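Local coordinates for chitinase (Paenibacillus sp. FPU-7, PDB 5GZT), which probably hydrolyses beta-1,4 linkages between N-acetylglucosamine units at random points within chitin and chitodextrin chains, at residues Thr119-Thr124 / Val136-Gly141. Sequence-based numbering, arbitrary orientation. Where two conformers were deposited one is given.
Sequences TLNIKT and VVNLGG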
# COMPACT_ATOMS: atom_id res chain seq x y z
N THR B 119 -6.99 -47.30 -28.64
CA THR B 119 -8.20 -47.68 -27.91
C THR B 119 -8.41 -49.19 -28.04
O THR B 119 -8.54 -49.71 -29.12
CB THR B 119 -9.41 -46.86 -28.36
OG1 THR B 119 -9.08 -45.48 -28.22
CG2 THR B 119 -10.68 -47.16 -27.56
N LEU B 120 -8.45 -49.87 -26.90
CA LEU B 120 -8.58 -51.29 -26.86
C LEU B 120 -9.94 -51.78 -26.29
O LEU B 120 -10.27 -51.47 -25.13
CB LEU B 120 -7.46 -51.84 -25.99
CG LEU B 120 -6.02 -51.42 -26.40
CD1 LEU B 120 -5.04 -52.00 -25.41
CD2 LEU B 120 -5.79 -51.91 -27.79
N ASN B 121 -10.63 -52.60 -27.11
CA ASN B 121 -11.96 -53.13 -26.81
C ASN B 121 -11.96 -54.61 -26.84
O ASN B 121 -13.03 -55.21 -26.68
CB ASN B 121 -12.96 -52.55 -27.82
CG ASN B 121 -13.20 -51.07 -27.61
OD1 ASN B 121 -13.13 -50.24 -28.57
ND2 ASN B 121 -13.62 -50.74 -26.44
N ILE B 122 -10.78 -55.21 -26.92
CA ILE B 122 -10.55 -56.65 -26.85
C ILE B 122 -9.11 -56.86 -26.30
O ILE B 122 -8.27 -55.98 -26.41
CB ILE B 122 -10.68 -57.30 -28.28
CG1 ILE B 122 -10.73 -58.85 -28.31
CG2 ILE B 122 -9.47 -56.91 -29.12
CD1 ILE B 122 -11.84 -59.54 -27.52
N LYS B 123 -8.85 -57.96 -25.62
CA LYS B 123 -7.50 -58.25 -25.08
C LYS B 123 -6.54 -58.35 -26.28
O LYS B 123 -6.78 -59.16 -27.21
CB LYS B 123 -7.48 -59.54 -24.26
CG LYS B 123 -6.10 -59.81 -23.67
CD LYS B 123 -6.11 -61.06 -22.84
CE LYS B 123 -4.79 -61.28 -22.17
NZ LYS B 123 -4.89 -62.34 -21.12
N THR B 124 -5.56 -57.45 -26.26
CA THR B 124 -4.68 -57.20 -27.39
C THR B 124 -3.25 -57.33 -26.97
O THR B 124 -2.85 -56.86 -25.88
CB THR B 124 -4.84 -55.78 -27.98
OG1 THR B 124 -4.55 -54.79 -26.97
CG2 THR B 124 -6.22 -55.56 -28.50
N VAL B 136 -6.12 -46.23 -24.25
CA VAL B 136 -7.50 -46.16 -23.68
C VAL B 136 -7.95 -47.59 -23.61
O VAL B 136 -8.17 -48.26 -24.64
CB VAL B 136 -8.40 -45.32 -24.53
CG1 VAL B 136 -9.85 -45.29 -23.92
CG2 VAL B 136 -7.89 -43.90 -24.60
N VAL B 137 -7.89 -48.13 -22.43
CA VAL B 137 -8.16 -49.55 -22.20
C VAL B 137 -9.61 -49.65 -21.61
O VAL B 137 -9.84 -49.48 -20.42
CB VAL B 137 -7.18 -50.13 -21.23
CG1 VAL B 137 -7.32 -51.63 -21.19
CG2 VAL B 137 -5.74 -49.69 -21.58
N ASN B 138 -10.56 -49.86 -22.50
CA ASN B 138 -11.95 -50.11 -22.08
C ASN B 138 -12.06 -51.48 -21.55
O ASN B 138 -11.09 -52.25 -21.54
CB ASN B 138 -12.88 -49.86 -23.26
CG ASN B 138 -12.89 -48.43 -23.71
OD1 ASN B 138 -12.76 -47.43 -22.95
ND2 ASN B 138 -13.13 -48.29 -24.99
N LEU B 139 -13.24 -51.84 -21.01
CA LEU B 139 -13.39 -53.11 -20.33
C LEU B 139 -12.95 -54.26 -21.16
O LEU B 139 -12.35 -55.20 -20.64
CB LEU B 139 -14.85 -53.30 -19.95
CG LEU B 139 -15.26 -54.57 -19.25
CD1 LEU B 139 -14.54 -54.63 -17.92
CD2 LEU B 139 -16.80 -54.48 -19.08
N GLY B 140 -13.29 -54.24 -22.43
CA GLY B 140 -12.94 -55.39 -23.29
C GLY B 140 -11.43 -55.54 -23.51
O GLY B 140 -10.95 -56.65 -23.79
N GLY B 141 -10.67 -54.46 -23.27
CA GLY B 141 -9.21 -54.49 -23.37
C GLY B 141 -8.46 -54.98 -22.18
O GLY B 141 -7.15 -55.00 -22.16
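Thr119 pairs with Val136 and Leu120 with Val137 in two parallel bridges between strands 114-120 and 131-137, which belong to successive coils of a parallel beta-helix. The CA atoms of Thr119 and Val136 lie 4.5 Å apart. Leu120 N donates to Val136 O at 2.8 Å, a nearly straight bond (171° at the hydrogen). One step on, Asn138 N gives Leu120 O a longer, weak bond of 3.1 Å as both segments leave their strands. Residues 139-141 then curl into a 3-10 turn, and Gly141 N bonds to Asn138 O. Strand 92-98 continues the sheet beyond Thr119, whose backbone bonds to Leu96 and Val98.

Thr119 and Val136 stand side by side on the same sheet face, pointing the same way. Thr119 OG1 is anti to its own carbonyl carbon (chi1 -55°) and lies 3.8 Å from Val136 CB. The methyl CG2, anti to the backbone N, reaches Val136 CG1 at 4.2 Å, also touching the end of the Asn138 side chain. An alanine in place of Thr119 would remove OG1 and CG2 and would probably leave Val136 CB and CG1 less closely flanked. The side chains of Asn121 and Asn138 lie side by side and point the same way, their amide planes 27° apart.

Leu120 and Val137 project from the other face and are buried. Leu120 CB approaches Gly141 CA to 4.1 Å, while its side chain also touches Val98 and Ser144; Val137 packs on Ala157 and Val161. Beyond the strands the glycines, lacking side chains, come close to the turn backbone of 121-122. CA-H...O contacts join them there, Gly140 CA meeting Asn121 O at 3.4 Å and Gly141 CA meeting Ile122 O at 3.5 Å.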